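TRNA (adenine(9)-N1)-methyltransferase (Sulfolobus acidocaldarius, PDB 5A7Z) catalyses the S-adenosyl-L-methionine-dependent methylation of N1 of adenosine 9 in tRNA, as a SPOUT-class enzyme of the Trm10 family. Local coordinates at residues 111-116 against 196-201; 132-137 against 241-246; 148-153 against 161-166. One frame throughout, in Å; residues are numbered along the deposited sequence.

Contact 1. Residues 111-116 against 196-201; sequences VIDLGL and VFVIGG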
loop_
_atom_site.group_PDB
_atom_site.type_symbol
_atom_site.label_atom_id
_atom_site.label_comp_id
_atom_site.label_asym_id
_atom_site.label_seq_id
_atom_site.Cartn_x
_atom_site.Cartn_y
_atom_site.Cartn_z
ATOM N N VAL A 111 -6.851 5.191 2.954
ATOM C CA VAL A 111 -7.729 6.309 2.605
ATOM C C VAL A 111 -7.143 7.561 3.167
ATOM O O VAL A 111 -6.878 7.634 4.382
ATOM C CB VAL A 111 -9.125 6.084 3.185
ATOM C CG1 VAL A 111 -10.008 7.269 2.926
ATOM C CG2 VAL A 111 -9.738 4.821 2.582
ATOM N N ILE A 112 -6.830 8.505 2.294
ATOM C CA ILE A 112 -6.414 9.835 2.731
ATOM C C ILE A 112 -7.625 10.755 2.710
ATOM O O ILE A 112 -8.210 11.024 1.642
ATOM C CB ILE A 112 -5.314 10.438 1.832
ATOM C CG1 ILE A 112 -4.174 9.421 1.610
ATOM C CG2 ILE A 112 -4.769 11.730 2.443
ATOM C CD1 ILE A 112 -3.645 8.847 2.887
ATOM N N ASP A 113 -7.993 11.241 3.892
ATOM C CA ASP A 113 -9.209 12.055 4.044
ATOM C C ASP A 113 -8.863 13.534 3.977
ATOM O O ASP A 113 -8.400 14.130 4.944
ATOM C CB ASP A 113 -9.903 11.720 5.356
ATOM C CG ASP A 113 -11.303 12.347 5.479
ATOM O OD1 ASP A 113 -11.634 13.346 4.755
ATOM O OD2 ASP A 113 -12.070 11.842 6.340
ATOM N N LEU A 114 -9.112 14.124 2.824
ATOM C CA LEU A 114 -8.832 15.531 2.620
ATOM C C LEU A 114 -10.101 16.391 2.649
ATOM O O LEU A 114 -10.090 17.511 2.181
ATOM C CB LEU A 114 -8.113 15.718 1.285
ATOM C CG LEU A 114 -6.669 15.197 1.195
ATOM C CD1 LEU A 114 -6.017 15.731 -0.075
ATOM C CD2 LEU A 114 -5.834 15.554 2.423
ATOM N N GLY A 115 -11.185 15.874 3.210
ATOM C CA GLY A 115 -12.356 16.702 3.527
ATOM C C GLY A 115 -11.993 18.030 4.198
ATOM O O GLY A 115 -12.542 19.031 3.866
ATOM N N LEU A 116 -11.017 18.025 5.099
ATOM C CA LEU A 116 -10.626 19.229 5.839
ATOM C C LEU A 116 -9.819 20.292 5.039
ATOM O O LEU A 116 -9.468 21.319 5.608
ATOM C CB LEU A 116 -9.803 18.837 7.096
ATOM C CG LEU A 116 -8.258 18.681 6.971
ATOM C CD1 LEU A 116 -7.613 18.582 8.352
ATOM C CD2 LEU A 116 -7.833 17.501 6.107
ATOM N N VAL A 196 -9.133 -1.406 6.374
ATOM C CA VAL A 196 -9.275 -0.041 5.819
ATOM C C VAL A 196 -8.700 0.963 6.832
ATOM O O VAL A 196 -9.042 0.921 8.003
ATOM C CB VAL A 196 -10.740 0.306 5.523
ATOM C CG1 VAL A 196 -10.865 1.743 5.023
ATOM C CG2 VAL A 196 -11.331 -0.664 4.524
ATOM N N PHE A 197 -7.810 1.836 6.367
ATOM C CA PHE A 197 -7.084 2.790 7.243
ATOM C C PHE A 197 -7.266 4.209 6.787
ATOM O O PHE A 197 -6.968 4.534 5.652
ATOM C CB PHE A 197 -5.596 2.424 7.304
ATOM C CG PHE A 197 -5.378 1.038 7.768
ATOM C CD1 PHE A 197 -5.593 -0.014 6.913
ATOM C CD2 PHE A 197 -5.164 0.777 9.103
ATOM C CE1 PHE A 197 -5.505 -1.316 7.359
ATOM C CE2 PHE A 197 -5.050 -0.527 9.556
ATOM C CZ PHE A 197 -5.228 -1.571 8.684
ATOM N N VAL A 198 -7.815 5.043 7.675
ATOM C CA VAL A 198 -8.162 6.410 7.361
ATOM C C VAL A 198 -7.187 7.361 8.060
ATOM O O VAL A 198 -7.053 7.341 9.295
ATOM C CB VAL A 198 -9.609 6.741 7.787
ATOM C CG1 VAL A 198 -9.954 8.181 7.430
ATOM C CG2 VAL A 198 -10.610 5.800 7.114
ATOM N N ILE A 199 -6.518 8.175 7.235
ATOM C CA ILE A 199 -5.590 9.220 7.666
ATOM C C ILE A 199 -6.062 10.571 7.122
ATOM O O ILE A 199 -6.107 10.796 5.910
ATOM C CB ILE A 199 -4.141 8.931 7.170
ATOM C CG1 ILE A 199 -3.863 7.422 7.202
ATOM C CG2 ILE A 199 -3.128 9.656 8.063
ATOM C CD1 ILE A 199 -2.672 6.961 6.373
ATOM N N GLY A 200 -6.440 11.465 8.025
ATOM C CA GLY A 200 -6.822 12.826 7.646
ATOM C C GLY A 200 -5.652 13.764 7.804
ATOM O O GLY A 200 -4.508 13.327 7.873
ATOM N N GLY A 201 -5.945 15.057 7.858
ATOM C CA GLY A 201 -4.922 16.087 8.013
ATOM C C GLY A 201 -4.763 16.565 9.452
ATOM O O GLY A 201 -5.638 16.338 10.295
#

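Contact 2. Residues 132-137 against 241-246; sequences VDLCLS and EINKIL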
loop_
_atom_site.group_PDB
_atom_site.type_symbol
_atom_site.label_atom_id
_atom_site.label_comp_id
_atom_site.label_asym_id
_atom_site.label_seq_id
_atom_site.Cartn_x
_atom_site.Cartn_y
_atom_site.Cartn_z
ATOM N N VAL A 132 0.724 13.756 0.158
ATOM C CA VAL A 132 -0.164 12.926 -0.596
ATOM C C VAL A 132 0.532 12.351 -1.795
ATOM O O VAL A 132 0.465 11.164 -2.037
ATOM C CB VAL A 132 -1.405 13.660 -1.013
ATOM C CG1 VAL A 132 -2.074 12.948 -2.191
ATOM C CG2 VAL A 132 -2.353 13.716 0.164
ATOM N N ASP A 133 1.217 13.193 -2.543
ATOM C CA ASP A 133 1.951 12.741 -3.714
ATOM C C ASP A 133 2.976 11.650 -3.394
ATOM O O ASP A 133 3.065 10.658 -4.110
ATOM C CB ASP A 133 2.658 13.921 -4.368
ATOM C CG ASP A 133 1.704 14.839 -5.125
ATOM O OD1 ASP A 133 0.456 14.825 -4.872
ATOM O OD2 ASP A 133 2.219 15.633 -5.918
ATOM N N LEU A 134 3.727 11.845 -2.308
ATOM C CA LEU A 134 4.630 10.846 -1.782
ATOM C C LEU A 134 3.970 9.509 -1.457
ATOM O O LEU A 134 4.631 8.476 -1.512
ATOM C CB LEU A 134 5.319 11.381 -0.509
ATOM C CG LEU A 134 6.339 12.494 -0.764
ATOM C CD1 LEU A 134 6.937 13.027 0.537
ATOM C CD2 LEU A 134 7.445 11.990 -1.677
ATOM N N CYS A 135 2.693 9.541 -1.065
ATOM C CA CYS A 135 1.919 8.333 -0.796
ATOM C C CYS A 135 1.789 7.485 -2.033
ATOM O O CYS A 135 1.716 6.284 -1.923
ATOM C CB CYS A 135 0.503 8.652 -0.261
ATOM S SG CYS A 135 0.486 9.267 1.448
ATOM N N LEU A 136 1.732 8.101 -3.213
ATOM C CA LEU A 136 1.695 7.317 -4.428
ATOM C C LEU A 136 2.976 6.480 -4.587
ATOM O O LEU A 136 2.917 5.332 -5.064
ATOM C CB LEU A 136 1.496 8.197 -5.633
ATOM C CG LEU A 136 1.277 7.458 -6.963
ATOM C CD1 LEU A 136 -0.093 6.801 -7.052
ATOM C CD2 LEU A 136 1.461 8.434 -8.092
ATOM N N SER A 137 4.125 7.025 -4.174
ATOM C CA SER A 137 5.400 6.243 -4.224
ATOM C C SER A 137 5.425 5.151 -3.184
ATOM O O SER A 137 5.852 4.056 -3.458
ATOM C CB SER A 137 6.630 7.130 -4.041
ATOM O OG SER A 137 6.905 7.819 -5.233
ATOM N N GLU A 241 4.009 12.673 9.207
ATOM C CA GLU A 241 3.800 12.754 7.775
ATOM C C GLU A 241 2.882 11.616 7.298
ATOM O O GLU A 241 3.079 10.452 7.650
ATOM C CB GLU A 241 5.141 12.687 7.029
ATOM C CG GLU A 241 6.034 13.917 7.195
ATOM C CD GLU A 241 6.976 13.850 8.413
ATOM O OE1 GLU A 241 7.094 12.776 9.077
ATOM O OE2 GLU A 241 7.607 14.887 8.703
ATOM N N ILE A 242 1.901 11.969 6.477
ATOM C CA ILE A 242 0.873 11.021 6.011
ATOM C C ILE A 242 1.558 9.879 5.306
ATOM O O ILE A 242 1.351 8.754 5.654
ATOM C CB ILE A 242 -0.147 11.714 5.064
ATOM C CG1 ILE A 242 -1.086 12.620 5.866
ATOM C CG2 ILE A 242 -0.963 10.701 4.271
ATOM C CD1 ILE A 242 -1.781 13.678 5.027
ATOM N N ASN A 243 2.401 10.187 4.331
ATOM C CA ASN A 243 3.214 9.173 3.656
ATOM C C ASN A 243 4.066 8.251 4.584
ATOM O O ASN A 243 4.259 7.078 4.289
ATOM C CB ASN A 243 4.110 9.835 2.630
ATOM C CG ASN A 243 5.040 10.864 3.248
ATOM O OD1 ASN A 243 4.600 11.786 3.911
ATOM N ND2 ASN A 243 6.317 10.723 3.001
ATOM N N LYS A 244 4.557 8.779 5.699
ATOM C CA LYS A 244 5.328 7.975 6.636
ATOM C C LYS A 244 4.428 7.062 7.492
ATOM O O LYS A 244 4.735 5.899 7.697
ATOM C CB LYS A 244 6.162 8.883 7.527
ATOM C CG LYS A 244 7.172 9.736 6.770
ATOM C CD LYS A 244 8.546 9.107 6.735
ATOM C CE LYS A 244 9.635 10.161 6.824
ATOM N NZ LYS A 244 10.095 10.334 8.228
ATOM N N ILE A 245 3.308 7.596 7.958
ATOM C CA ILE A 245 2.284 6.798 8.618
ATOM C C ILE A 245 1.802 5.662 7.701
ATOM O O ILE A 245 1.653 4.507 8.141
ATOM C CB ILE A 245 1.048 7.662 9.011
ATOM C CG1 ILE A 245 1.414 8.727 10.055
ATOM C CG2 ILE A 245 -0.068 6.795 9.560
ATOM C CD1 ILE A 245 1.970 8.150 11.338
ATOM N N LEU A 246 1.492 5.996 6.451
ATOM C CA LEU A 246 1.087 4.979 5.476
ATOM C C LEU A 246 2.129 3.853 5.398
ATOM O O LEU A 246 1.813 2.677 5.503
ATOM C CB LEU A 246 0.950 5.618 4.117
ATOM C CG LEU A 246 0.552 4.664 2.992
ATOM C CD1 LEU A 246 -0.737 3.987 3.356
ATOM C CD2 LEU A 246 0.388 5.430 1.683
#

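Contact 3. Residues 148-153 against 161-166; sequences LTVVGK and ANIVQS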
loop_
_atom_site.group_PDB
_atom_site.type_symbol
_atom_site.label_atom_id
_atom_site.label_comp_id
_atom_site.label_asym_id
_atom_site.label_seq_id
_atom_site.Cartn_x
_atom_site.Cartn_y
_atom_site.Cartn_z
ATOM N N LEU A 148 -5.096 2.856 -2.941
ATOM C CA LEU A 148 -5.040 4.158 -2.370
ATOM C C LEU A 148 -6.272 4.918 -2.824
ATOM O O LEU A 148 -6.617 4.911 -4.016
ATOM C CB LEU A 148 -3.778 4.884 -2.840
ATOM C CG LEU A 148 -3.546 6.284 -2.292
ATOM C CD1 LEU A 148 -3.372 6.280 -0.767
ATOM C CD2 LEU A 148 -2.286 6.860 -2.966
ATOM N N THR A 149 -6.923 5.557 -1.860
ATOM C CA THR A 149 -8.076 6.404 -2.097
ATOM C C THR A 149 -7.815 7.754 -1.440
ATOM O O THR A 149 -7.358 7.820 -0.259
ATOM C CB THR A 149 -9.345 5.770 -1.497
ATOM O OG1 THR A 149 -9.787 4.716 -2.345
ATOM C CG2 THR A 149 -10.465 6.769 -1.375
ATOM N N VAL A 150 -8.037 8.812 -2.210
ATOM C CA VAL A 150 -8.024 10.184 -1.694
ATOM C C VAL A 150 -9.407 10.746 -1.735
ATOM O O VAL A 150 -10.125 10.683 -2.781
ATOM C CB VAL A 150 -7.130 11.127 -2.509
ATOM C CG1 VAL A 150 -7.125 12.522 -1.894
ATOM C CG2 VAL A 150 -5.729 10.572 -2.592
ATOM N N VAL A 151 -9.848 11.206 -0.599
ATOM C CA VAL A 151 -11.194 11.661 -0.502
ATOM C C VAL A 151 -11.297 13.057 0.018
ATOM O O VAL A 151 -10.660 13.433 0.958
ATOM C CB VAL A 151 -12.051 10.702 0.323
ATOM C CG1 VAL A 151 -11.651 10.765 1.764
ATOM C CG2 VAL A 151 -13.506 11.057 0.185
ATOM N N GLY A 152 -12.114 13.838 -0.638
ATOM C CA GLY A 152 -12.382 15.156 -0.127
ATOM C C GLY A 152 -12.426 16.176 -1.200
ATOM O O GLY A 152 -12.888 17.250 -0.966
ATOM N N LYS A 153 -11.933 15.821 -2.373
ATOM C CA LYS A 153 -11.914 16.706 -3.523
ATOM C C LYS A 153 -11.940 15.905 -4.763
ATOM O O LYS A 153 -11.024 15.185 -5.000
ATOM C CB LYS A 153 -10.632 17.498 -3.577
ATOM C CG LYS A 153 -10.440 18.531 -2.481
ATOM C CD LYS A 153 -9.229 19.388 -2.792
ATOM C CE LYS A 153 -7.958 18.580 -2.692
ATOM N NZ LYS A 153 -6.745 19.388 -2.869
ATOM N N ALA A 161 -4.781 6.167 -8.447
ATOM C CA ALA A 161 -5.449 6.099 -7.180
ATOM C C ALA A 161 -6.926 6.431 -7.346
ATOM O O ALA A 161 -7.313 7.075 -8.304
ATOM C CB ALA A 161 -4.786 7.062 -6.216
ATOM N N ASN A 162 -7.761 5.972 -6.423
ATOM C CA ASN A 162 -9.196 6.323 -6.452
ATOM C C ASN A 162 -9.415 7.700 -5.847
ATOM O O ASN A 162 -9.003 7.973 -4.711
ATOM C CB ASN A 162 -10.028 5.278 -5.694
ATOM C CG ASN A 162 -9.681 3.870 -6.100
ATOM O OD1 ASN A 162 -8.998 3.165 -5.366
ATOM N ND2 ASN A 162 -10.071 3.479 -7.317
ATOM N N ILE A 163 -10.049 8.570 -6.620
ATOM C CA ILE A 163 -10.302 9.950 -6.202
ATOM C C ILE A 163 -11.802 10.180 -6.111
ATOM O O ILE A 163 -12.511 10.116 -7.125
ATOM C CB ILE A 163 -9.722 10.933 -7.220
ATOM C CG1 ILE A 163 -8.241 10.625 -7.491
ATOM C CG2 ILE A 163 -9.902 12.355 -6.735
ATOM C CD1 ILE A 163 -7.319 10.923 -6.331
ATOM N N VAL A 164 -12.292 10.425 -4.905
ATOM C CA VAL A 164 -13.712 10.646 -4.699
ATOM C C VAL A 164 -13.952 11.851 -3.826
ATOM O O VAL A 164 -13.059 12.294 -3.077
ATOM C CB VAL A 164 -14.373 9.413 -4.077
ATOM C CG1 VAL A 164 -14.376 8.261 -5.070
ATOM C CG2 VAL A 164 -13.657 8.991 -2.817
ATOM N N GLN A 165 -15.144 12.427 -3.963
ATOM C CA GLN A 165 -15.541 13.543 -3.131
ATOM C C GLN A 165 -16.007 13.088 -1.773
ATOM O O GLN A 165 -15.722 13.742 -0.757
ATOM C CB GLN A 165 -16.668 14.344 -3.764
ATOM C CG GLN A 165 -17.051 15.535 -2.880
ATOM C CD GLN A 165 -18.065 16.442 -3.510
ATOM O OE1 GLN A 165 -19.111 15.998 -4.004
ATOM N NE2 GLN A 165 -17.778 17.727 -3.486
ATOM N N SER A 166 -16.784 12.011 -1.757
ATOM C CA SER A 166 -17.303 11.468 -0.516
ATOM C C SER A 166 -16.955 10.005 -0.347
ATOM O O SER A 166 -16.805 9.276 -1.319
ATOM C CB SER A 166 -18.826 11.626 -0.476
ATOM O OG SER A 166 -19.180 12.991 -0.450
#

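Contact 1. Residues 111-116 against 196-201
Val111 and Ile199 share a backbone bond between two neighbouring parallel strands in the central sheet of this SPOUT domain. Ile199 N gives a nearly straight bond of 2.9 Å to Val111 O. Val111 N in turn reaches Phe197 O, and Asp113 N reaches Ile199 O at 2.8 Å. This last donor stands above the carbonyl plane of Ile199, 37° out of it.

The side chain of Ile112 rises from the face it shares with Ile199, and its end comes nearer the other strand. Its CB passes 4.2 Å from Ile199 O. CG2 lies anti to the backbone N and comes within 3.8 Å of Ile199 O. The CG1 branch runs the other way, beside the backbone N (chi1 -49°), and carries CD1 to 4.1 Å from Ile199 CD1. Helix 242-255 covers this pair with Ile242 and Ile245.

Val111 and Val198 lie on the other face of the sheet. There Val111 CG2 meets Val196 CG1 at 4.1 Å.

Past the strand, Leu116 points toward Gly201. Its CD2 rests 3.6 Å from Gly201 N, and its CD1 touches Gly201 O. With an alanine here both methyls would be gone, and the Gly201 backbone would probably lose the apolar cover it has from this side.

Asp113 OD1 accepts from Gly115 N at 3.0 Å, an Asx turn. OD1 also takes Ala212 N, and OD2 takes Thr213 N, at the start of helix 211-220. Three backbone N-H groups thus fix the rotation of a buried carboxylate and tie the strand end to that helix.

Contact 2. Residues 132-137 against 241-246
Ile242 and Leu246 both press on Cys135, and a backbone bond within their own helix, four residues apart, joins them: Leu246 N to Ile242 O, 2.9 Å. At the start of the same helix, Ile242 N is taken by the side chain of Gln131, through OE1. Gln131 lies one turn before Cys135, so helix 122-142 supplies a partner for an N-H of the first turn of helix 242-255.

The two helices run in the same general direction, at 30°, with their axes 8.4 Å apart. They come closest at Cys135 and Asn243, whose CA atoms are 4.7 Å apart.

Cys135 is the centre of the interface. Its sulfur lies beside its own backbone N (chi1 -72°), which lets it lie against the facing helix. SG touches Ile242 CG2 and also Asn243 CA, the latter at 3.5 Å. Leu246 closes in with CD2, 3.8 Å from Cys135 CB. The thiol is therefore held mainly among carbon atoms.

Asn243 and Leu134 lie side by side and point the same way. Asn243 CG stands between its own backbone N and carbonyl carbon (chi1 59°). The amide is thus brought alongside the leucine: ND2 is 3.4 Å from Leu134 CD1, and CB is 3.7 Å from Leu134 CB. Leu134 is at the exposed border of the contact.

Beneath the pair lies the strand 109-113. Ile112 touches Ile242 and Val132, and Met110 touches Leu246. Two helices are thus laid together on one side of the sheet. Apolar contacts, with one amide laid alongside a leucine, join them across the segments. A cysteine, whose side chain is small, fills the closest point, with its sulfur against the backbone of Asn243.

Contact 3. Residues 148-153 against 161-166
Residues 148-151 and 162-164 run parallel, at 18°, with four backbone bonds alternating between them: Asn162 N to Leu148 O, Val150 N to Asn162 O, Val164 N to Val150 O and Gly152 N to Val164 O. The shortest, 2.8 Å, joins Val150 N to Asn162 O.

Val150 and Ile163 lie side by side on one face. The CD1 tip of Ile163 meets Val150 CB at 3.8 Å. Its other branch, CG2, is 3.5 Å from Lys153 O, so this side chain also covers the turn after the strand.

The opposite face carries Thr149, Val151, Asn162 and Val164. Val151 has CG2 anti to its backbone N, and this methyl reaches Val164 CG2 at 3.6 Å. The same methyl is 3.6 Å from Gln165 O. Thr149 crosses over Asn162, with its OG1 3.4 Å from Asn162 CB.

Gly152 follows the strand, with a phi of 139°, where a CB would jam against the preceding carbonyl. Lys153 makes cation-pi contacts with Phe117 and Tyr156, although it is poorly ordered.

Thr149 and Val151 use their backbone groups on strand 109-113 and on Leu114 just after it, while Leu148, Val150 and Gly152 bind the 161-166 side. Main-chain bonds thus add a strand to the border of the central sheet, parallel to 148-151, with apolar side chains on the Val150 face and mixed polar and apolar ones on the Thr149 face.

Strand 109-113 connects all three contacts. It pairs with 196-201 in contact 1 and with 148-153 of contact 3 on its other edge, where Ile112 N lies 2.7 Å from Thr149 O, a probable hydrogen bond. The centres of these two contacts are about 9 Å apart. Contact 2 sits over the sheet, its centre about 11 Å from that of contact 1. Ile112 CD1 meets Ile242 CG2 there at 3.5 Å. Contacts 2 and 3 meet more loosely, with Leu148 CD2 4.2 Å from Cys135 O. Together they join part of the sheet to part of the helix layer of the methyltransferase domain. In SPOUT enzymes generally, a C-terminal trefoil knot in this fold binds the cofactor.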